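Local coordinates for protein 4-hydroxy-3-methylbut-2-enyl diphosphate reductase (Aquifex aeolicus, PDB 3DNF) that catalyses the last step of the non-mevalonate isoprenoid pathway, reducing hydroxymethylbutenyl diphosphate at an iron-sulfur cluster to isopentenyl and dimethylallyl diphosphate, at residues V69-S73 / H74-P78; D93-C96 / P97-A101; G129-G132 / Y133-A136; I161-Q164 / T165-E169. One frame throughout, in Å; residues are numbered along the deposited sequence. Where two conformers were deposited one is given.

Interaction 1 (V69-S73 / H74-P78); sequences VIIRS and HGIPP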
# COMPACT_ATOMS: atom_id res chain seq x y z
N VAL B 69 28.22 1.58 -29.24
CA VAL B 69 28.05 1.89 -27.82
C VAL B 69 26.97 0.98 -27.23
O VAL B 69 25.94 0.71 -27.84
CB VAL B 69 27.70 3.38 -27.54
CG1 VAL B 69 28.90 4.30 -27.83
CG2 VAL B 69 26.50 3.75 -28.36
N ILE B 70 27.29 0.45 -26.04
CA ILE B 70 26.40 -0.47 -25.31
C ILE B 70 25.73 0.21 -24.12
O ILE B 70 26.40 0.70 -23.17
CB ILE B 70 27.15 -1.76 -24.88
CG1 ILE B 70 27.76 -2.44 -26.13
CG2 ILE B 70 26.20 -2.73 -24.13
CD1 ILE B 70 29.06 -3.15 -25.84
N ILE B 71 24.41 0.28 -24.20
CA ILE B 71 23.61 0.88 -23.08
C ILE B 71 23.65 -0.12 -21.91
O ILE B 71 23.39 -1.29 -22.12
CB ILE B 71 22.17 1.12 -23.51
CG1 ILE B 71 22.14 2.12 -24.70
CG2 ILE B 71 21.27 1.59 -22.28
CD1 ILE B 71 20.75 2.43 -25.24
N ARG B 72 23.94 0.37 -20.69
CA ARG B 72 24.08 -0.53 -19.56
C ARG B 72 22.72 -1.04 -19.10
O ARG B 72 21.66 -0.54 -19.52
CB ARG B 72 24.83 0.14 -18.40
CG ARG B 72 26.26 0.63 -18.77
CD ARG B 72 27.00 1.08 -17.55
NE ARG B 72 26.40 2.25 -16.90
CZ ARG B 72 27.05 3.06 -16.06
NH1 ARG B 72 28.34 2.86 -15.81
NH2 ARG B 72 26.43 4.09 -15.51
N SER B 73 22.77 -2.06 -18.24
CA SER B 73 21.59 -2.77 -17.77
C SER B 73 20.54 -1.83 -17.13
O SER B 73 19.36 -2.18 -17.10
CB SER B 73 21.96 -3.89 -16.81
OG SER B 73 22.53 -3.31 -15.63
N HIS B 74 20.99 -0.69 -16.63
CA HIS B 74 20.09 0.32 -16.00
C HIS B 74 19.34 1.19 -16.99
O HIS B 74 18.38 1.87 -16.63
CB HIS B 74 20.80 1.14 -14.87
CG HIS B 74 21.95 1.99 -15.32
ND1 HIS B 74 21.87 2.85 -16.40
CD2 HIS B 74 23.18 2.16 -14.79
CE1 HIS B 74 23.03 3.48 -16.54
NE2 HIS B 74 23.83 3.09 -15.57
N GLY B 75 19.73 1.14 -18.26
CA GLY B 75 18.99 1.94 -19.24
C GLY B 75 19.33 3.42 -19.24
O GLY B 75 20.12 3.93 -18.39
N ILE B 76 18.74 4.12 -20.19
CA ILE B 76 18.96 5.54 -20.36
C ILE B 76 17.67 6.19 -20.86
O ILE B 76 16.80 5.52 -21.42
CB ILE B 76 20.18 5.89 -21.30
CG1 ILE B 76 19.98 5.29 -22.69
CG2 ILE B 76 21.54 5.55 -20.61
CD1 ILE B 76 21.08 5.76 -23.66
N PRO B 77 17.55 7.52 -20.69
CA PRO B 77 16.37 8.20 -21.29
C PRO B 77 16.26 7.95 -22.80
O PRO B 77 17.31 7.89 -23.48
CB PRO B 77 16.60 9.67 -20.95
CG PRO B 77 17.44 9.61 -19.66
CD PRO B 77 18.39 8.44 -19.89
N PRO B 78 15.02 7.82 -23.32
CA PRO B 78 14.86 7.52 -24.74
C PRO B 78 15.45 8.62 -25.65
O PRO B 78 16.02 8.32 -26.72
CB PRO B 78 13.35 7.35 -24.90
CG PRO B 78 12.76 8.16 -23.79
CD PRO B 78 13.72 8.00 -22.63
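Arg72 and His74 lock together across the first bend after a strand, their flat groups nearly perpendicular, with 83° between the guanidinium and the imidazole. In the conformer described, one of two, the arginine comes to the edge of the ring: NH2 lies in the imidazole plane and donates to His74 NE2 at 2.8 Å, although the N-H points well off the line and the bond is bent to 131°. The root of the same arginine takes another side of the histidine, with CB 4.2 Å from the ring centroid and almost straight above it, a CH-pi contact over one face. The chain bends at chi3 (-64°), which brings the guanidinium round to the NE2 edge, while Pro39 O takes a hydrogen bond from NH1. On the far edge of the imidazole, ND1 donates to Gly75 O at 2.9 Å, in the carbonyl plane and on a lone pair. The ring is held at both nitrogens, which fixes its rotation. Below the polar pair, Ile71 and Ile76 cross at about a right angle, their CD1 methyls 3.7 Å apart, and Ile71 CG2 rests on Gly75 CA. The main chain turns through a type I beta turn from Arg72 to Gly75, closed by Gly75 N to Arg72 O at 2.9 Å. Gly75 has a positive phi, and at these backbone angles a CB would press on the preceding carbonyl oxygen. Such a turn at the carboxyl end of a parallel strand is where open alpha/beta folds commonly place ligand-binding groups, and His74 is predicted to bind the diphosphate substrate.

Interaction 2 (D93-C96 / P97-A101); sequences DATC and PYVKA. With F3S (Fe3-s4 cluster), chain E.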
# COMPACT_ATOMS: atom_id res chain seq x y z
N ASP B 93 21.38 -2.14 -27.23
CA ASP B 93 20.59 -1.87 -26.03
C ASP B 93 20.66 -3.06 -25.11
O ASP B 93 19.94 -4.03 -25.33
CB ASP B 93 19.13 -1.56 -26.35
CG ASP B 93 18.35 -1.13 -25.11
OD1 ASP B 93 18.98 -0.95 -24.05
OD2 ASP B 93 17.14 -0.85 -25.24
N ALA B 94 21.44 -2.94 -24.03
CA ALA B 94 21.55 -4.01 -23.05
C ALA B 94 20.80 -3.67 -21.74
O ALA B 94 21.05 -4.26 -20.71
CB ALA B 94 23.01 -4.36 -22.76
N THR B 95 19.89 -2.70 -21.80
CA THR B 95 18.97 -2.48 -20.68
C THR B 95 18.32 -3.80 -20.23
O THR B 95 17.82 -4.57 -21.04
CB THR B 95 17.83 -1.51 -21.10
OG1 THR B 95 18.42 -0.33 -21.62
CG2 THR B 95 16.96 -1.15 -19.87
N CYS B 96 18.34 -4.06 -18.92
CA CYS B 96 17.69 -5.29 -18.40
C CYS B 96 16.20 -5.33 -18.80
O CYS B 96 15.53 -4.28 -18.70
CB CYS B 96 17.83 -5.36 -16.86
SG CYS B 96 17.17 -6.89 -16.15
N PRO B 97 15.70 -6.49 -19.28
CA PRO B 97 14.26 -6.69 -19.59
C PRO B 97 13.38 -6.24 -18.41
O PRO B 97 12.31 -5.68 -18.63
CB PRO B 97 14.17 -8.19 -19.84
CG PRO B 97 15.53 -8.51 -20.43
CD PRO B 97 16.45 -7.75 -19.54
N TYR B 98 13.86 -6.40 -17.18
CA TYR B 98 13.06 -6.00 -16.00
C TYR B 98 13.03 -4.50 -15.79
O TYR B 98 12.09 -3.96 -15.23
CB TYR B 98 13.47 -6.73 -14.73
CG TYR B 98 13.47 -8.23 -14.97
CD1 TYR B 98 12.43 -8.83 -15.69
CD2 TYR B 98 14.52 -9.03 -14.54
CE1 TYR B 98 12.44 -10.20 -15.96
CE2 TYR B 98 14.52 -10.40 -14.79
CZ TYR B 98 13.47 -10.97 -15.51
OH TYR B 98 13.46 -12.33 -15.76
N VAL B 99 14.08 -3.82 -16.23
CA VAL B 99 14.11 -2.35 -16.23
C VAL B 99 13.21 -1.85 -17.33
O VAL B 99 12.44 -0.92 -17.12
CB VAL B 99 15.58 -1.81 -16.34
CG1 VAL B 99 15.61 -0.29 -16.62
CG2 VAL B 99 16.39 -2.10 -15.04
N LYS B 100 13.28 -2.46 -18.51
CA LYS B 100 12.34 -2.15 -19.57
C LYS B 100 10.87 -2.30 -19.15
O LYS B 100 10.01 -1.54 -19.59
CB LYS B 100 12.57 -2.97 -20.83
CG LYS B 100 13.87 -2.64 -21.63
CD LYS B 100 14.06 -1.14 -21.99
CE LYS B 100 12.88 -0.56 -22.71
NZ LYS B 100 13.09 0.88 -22.98
N ALA B 101 10.60 -3.26 -18.28
CA ALA B 101 9.24 -3.41 -17.75
C ALA B 101 8.80 -2.20 -16.90
O ALA B 101 7.61 -1.89 -16.84
CB ALA B 101 9.12 -4.69 -16.96
FE1 F3S E . 17.23 -7.58 -11.54
FE3 F3S E . 17.81 -6.83 -14.08
FE4 F3S E . 19.50 -7.40 -12.38
S1 F3S E . 16.39 -5.80 -12.63
S2 F3S E . 19.09 -7.29 -10.25
S3 F3S E . 18.15 -8.89 -13.17
S4 F3S E . 19.97 -6.05 -14.03
O HOH W 1 15.93 1.31 -24.22
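The iron-sulfur cluster site takes one of its protein ligands from this turn into a helix: Cys96 SG binds an iron, FE3 of the cluster, at 2.2 Å. The sulfur reaches it with SG anti to the backbone N (chi1 -176°), and the same atom accepts a hydrogen bond from Tyr98 N at 3.5 Å. That makes Cys96 the N-cap of helix 97-111 as well as a metal ligand, and the N-H together with the nearby helix start would be expected to draw some negative charge off the thiolate. Tyr98 stays beside the cluster: its CB lies 3.7 Å from the inorganic sulfide S1, S3 sits at the ring edge near its plane, and Cys96 SG approaches the ring obliquely in a sulfur-aromatic contact. Cys96 O starts the helical bonding, taking Lys100 N at 2.9 Å in a nearly straight bond and Val99 N in a weak one. This passage from strand 90-93 through a short loop into a helix is a strand-to-helix connection of a parallel alpha/beta lobe, and an Asx turn shapes its beginning. There Asp93 OD1 is gripped twice by Thr95, from above the carboxylate plane by the backbone N and on its syn lone pair by OG1 at 2.6 Å. With OG1 so held, Thr95 CG2 faces the helix and touches both Val99 CG1 and Lys100 CD, each at 3.6 Å. The lysine chain, bent at chi2 and chi3, carries NZ to a hydrogen bond with His103 and to a water that also lies 2.7 Å from Asp93 OD2.

Interaction 3 (G129-G132 / Y133-A136); sequences GTLG and YLRA
Gly132 O takes two donors: Ala136 N at 2.9 Å and a water at 2.8 Å. The first is an ordinary bond of helix 125-136, the helical arm of a beta-alpha-beta unit that runs between strands 115-119 and 141-144. The water also accepts a weak bond from Arg135 NE, so it bridges the arginine to the helix backbone. Arg135 leaves with CG anti to the backbone N (chi1 168°) and bends at chi3, which in this crystal, where the residue touches a neighbouring molecule, folds the guanidinium back over the preceding turn; one face then looks at Gly132 CA, with NH2 3.5 Å from that carbon. Gly132 lets the arginine lie this close to the backbone, and a salt bridge from NH2 to Glu79 ties it to the neighbouring helix 78-86. Tyr133 turns another way. Its N bonds to Gly129 O at 3.1 Å, and the same oxygen sits at the ring edge, 3.3 Å from CD1, so backbone and ring of the tyrosine meet one carbonyl. Beyond, the ring stacks with His103 of helix 97-111, and the side chain also touches Pro78 and Glu81. Thr130, its hydroxyl bonded to Glu126 O, packs against helix 97-111 and strand 115-119; Leu134 reaches the same two elements, at Thr110 of the helix and Val116 of the strand. Between the two leucines the chains approach at a slant, Leu131 CD2 meeting Leu134 CD2 at 4.2 Å.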
# COMPACT_ATOMS: atom_id res chain seq x y z
N GLY B 129 16.51 7.19 -16.14
CA GLY B 129 16.03 6.65 -17.43
C GLY B 129 14.51 6.51 -17.44
O GLY B 129 13.83 6.93 -18.39
N THR B 130 13.94 5.95 -16.37
CA THR B 130 12.52 5.76 -16.26
C THR B 130 11.75 7.08 -16.29
O THR B 130 10.72 7.16 -16.94
CB THR B 130 12.22 5.00 -14.97
OG1 THR B 130 12.80 3.70 -15.09
CG2 THR B 130 10.72 4.81 -14.79
N LEU B 131 12.24 8.11 -15.59
CA LEU B 131 11.65 9.47 -15.71
C LEU B 131 11.62 9.94 -17.16
O LEU B 131 10.70 10.63 -17.57
CB LEU B 131 12.35 10.52 -14.84
CG LEU B 131 12.08 10.33 -13.35
CD1 LEU B 131 12.81 11.40 -12.54
CD2 LEU B 131 10.56 10.37 -13.04
N GLY B 132 12.66 9.58 -17.92
CA GLY B 132 12.70 9.93 -19.34
C GLY B 132 11.59 9.25 -20.14
O GLY B 132 11.01 9.85 -21.04
N TYR B 133 11.29 8.00 -19.79
CA TYR B 133 10.15 7.31 -20.42
C TYR B 133 8.80 7.94 -20.02
O TYR B 133 7.89 8.07 -20.85
CB TYR B 133 10.22 5.81 -20.10
CG TYR B 133 11.16 5.19 -21.08
CD1 TYR B 133 12.53 5.10 -20.82
CD2 TYR B 133 10.68 4.80 -22.33
CE1 TYR B 133 13.41 4.56 -21.77
CE2 TYR B 133 11.54 4.26 -23.31
CZ TYR B 133 12.90 4.16 -23.02
OH TYR B 133 13.76 3.62 -23.97
N LEU B 134 8.69 8.31 -18.74
CA LEU B 134 7.47 8.92 -18.24
C LEU B 134 7.24 10.22 -18.99
O LEU B 134 6.13 10.52 -19.46
CB LEU B 134 7.58 9.21 -16.73
CG LEU B 134 6.35 9.86 -16.05
CD1 LEU B 134 5.11 8.94 -16.09
CD2 LEU B 134 6.69 10.29 -14.64
N ARG B 135 8.32 11.00 -19.15
CA ARG B 135 8.22 12.27 -19.86
C ARG B 135 7.85 12.03 -21.34
O ARG B 135 6.99 12.74 -21.89
CB ARG B 135 9.53 13.05 -19.72
CG ARG B 135 9.68 14.27 -20.67
CD ARG B 135 10.95 15.09 -20.38
NE ARG B 135 12.15 14.27 -20.42
CZ ARG B 135 12.89 13.92 -19.36
NH1 ARG B 135 12.58 14.39 -18.14
NH2 ARG B 135 13.96 13.14 -19.53
N ALA B 136 8.46 11.01 -21.94
CA ALA B 136 8.23 10.69 -23.36
C ALA B 136 6.78 10.32 -23.69
O ALA B 136 6.26 10.60 -24.77
CB ALA B 136 9.18 9.57 -23.81
O HOH W 2 11.95 12.05 -22.51

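Interaction 4 (I161-Q164 / T165-E169); sequences IVAQ and TTQNE. With F3S (Fe3-s4 cluster), chain E.
Gln164 and Thr166 face each other across the loop that follows strand 158-163. From its CB the glutamine sets out with CG anti to the backbone N (chi1 -175°) and stays extended beyond it, passing alongside the start of the loop. CG lies 3.9 Å from Thr166 OG1, and the amide carbon comes a little closer to the same hydroxyl. At the tip, NE2 does not bond to Thr166 directly; a water joins them, accepting from NE2 at 3.0 Å and lying 2.8 Å from Thr166 OG1. The other end of the amide, OE1, accepts from Glu121 N and from a second water at 2.9 Å, which also gives a weak bond to Gln167 OE1. The Glu121 N bond to OE1 favours this orientation of the amide. Underneath, Gln164 O closes a type I beta turn by accepting Gln167 N at 2.9 Å, the donor standing well above the carbonyl plane. The turn sets Thr165 before the iron-sulfur cluster: CB is 3.5 Å from S1, and OG1 is hydrogen-bonded to Glu126, the predicted proton donor. Apolar atoms and a hydroxyl thus meet the sulfide while that hydroxyl also holds the acid. Thr165 is predicted to bind substrate; its bond to Glu126 would also be consistent with positioning that predicted proton donor near the cluster.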
# COMPACT_ATOMS: atom_id res chain seq x y z
N ILE B 161 1.76 3.44 -8.77
CA ILE B 161 3.01 3.29 -8.08
C ILE B 161 3.84 2.18 -8.69
O ILE B 161 3.34 1.05 -8.85
CB ILE B 161 2.79 3.05 -6.56
CG1 ILE B 161 1.93 4.18 -6.01
CG2 ILE B 161 4.12 2.95 -5.77
CD1 ILE B 161 1.47 3.97 -4.58
N VAL B 162 5.08 2.53 -9.03
CA VAL B 162 6.07 1.54 -9.48
C VAL B 162 7.36 1.64 -8.63
O VAL B 162 7.48 2.52 -7.77
CB VAL B 162 6.39 1.66 -10.99
CG1 VAL B 162 5.12 1.39 -11.80
CG2 VAL B 162 7.02 3.00 -11.31
N ALA B 163 8.29 0.71 -8.85
CA ALA B 163 9.52 0.67 -8.05
C ALA B 163 10.75 0.61 -8.94
O ALA B 163 10.75 0.01 -10.03
CB ALA B 163 9.54 -0.54 -7.11
N GLN B 164 11.79 1.28 -8.48
CA GLN B 164 13.13 1.01 -8.99
C GLN B 164 13.37 -0.49 -8.75
O GLN B 164 12.95 -1.04 -7.73
CB GLN B 164 14.12 1.87 -8.24
CG GLN B 164 15.57 1.78 -8.76
CD GLN B 164 16.55 2.48 -7.84
OE1 GLN B 164 16.15 3.11 -6.86
NE2 GLN B 164 17.84 2.38 -8.15
N THR B 165 13.97 -1.18 -9.73
CA THR B 165 14.12 -2.66 -9.65
C THR B 165 14.78 -3.16 -8.36
O THR B 165 14.44 -4.23 -7.83
CB THR B 165 14.86 -3.25 -10.86
OG1 THR B 165 16.20 -2.72 -10.95
CG2 THR B 165 14.07 -2.99 -12.20
N THR B 166 15.74 -2.37 -7.87
CA THR B 166 16.50 -2.68 -6.64
C THR B 166 15.93 -2.05 -5.37
O THR B 166 16.56 -2.11 -4.33
CB THR B 166 17.96 -2.26 -6.80
OG1 THR B 166 17.99 -0.87 -7.15
CG2 THR B 166 18.61 -3.06 -7.90
N GLN B 167 14.74 -1.46 -5.45
CA GLN B 167 14.12 -0.85 -4.26
C GLN B 167 13.89 -1.90 -3.16
O GLN B 167 13.40 -2.99 -3.42
CB GLN B 167 12.79 -0.18 -4.66
CG GLN B 167 11.98 0.35 -3.45
CD GLN B 167 12.71 1.41 -2.69
OE1 GLN B 167 13.27 2.35 -3.27
NE2 GLN B 167 12.76 1.25 -1.37
N ASN B 168 14.25 -1.56 -1.93
CA ASN B 168 13.93 -2.45 -0.83
C ASN B 168 12.42 -2.54 -0.59
O ASN B 168 11.67 -1.55 -0.74
CB ASN B 168 14.72 -2.11 0.45
CG ASN B 168 14.06 -1.05 1.29
OD1 ASN B 168 13.10 -1.30 2.02
ND2 ASN B 168 14.61 0.16 1.24
N GLU B 169 11.98 -3.74 -0.25
CA GLU B 169 10.55 -4.06 -0.10
C GLU B 169 9.92 -3.36 1.09
O GLU B 169 8.76 -2.96 1.03
CB GLU B 169 10.35 -5.56 0.05
CG GLU B 169 10.67 -6.39 -1.20
CD GLU B 169 10.16 -7.82 -1.06
OE1 GLU B 169 10.06 -8.32 0.07
OE2 GLU B 169 9.87 -8.47 -2.08
FE1 F3S E . 17.23 -7.58 -11.54
FE3 F3S E . 17.81 -6.83 -14.08
FE4 F3S E . 19.50 -7.40 -12.38
S1 F3S E . 16.39 -5.80 -12.63
S2 F3S E . 19.09 -7.29 -10.25
S3 F3S E . 18.15 -8.89 -13.17
S4 F3S E . 19.97 -6.05 -14.03
O HOH W 3 18.45 -0.05 -9.81
O HOH W 4 16.48 1.95 -4.26

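Interactions 1 and 2 join at adjacent loops: Cys96 N is hydrogen-bonded to Ser73 O at 2.8 Å, tying the histidine turn to the cluster ligand. Interaction 3 flanks both. Pro78 CD packs on Gly132 C at 3.5 Å, and Lys100 NZ lies 3.0 Å from Tyr133 OH. Interaction 4 comes from another parallel sheet and meets interaction 2 where Val99 CG2 touches Thr165 CG2 at 3.8 Å; both contact the cluster, as does Ser73 of interaction 1. Interactions 1 and 4 do not touch, their nearest atoms being about 7 Å apart, yet the side chains of His74 and Thr165 both approach Glu126, consistent with one active site to which these two lobes of the trilobal fold contribute.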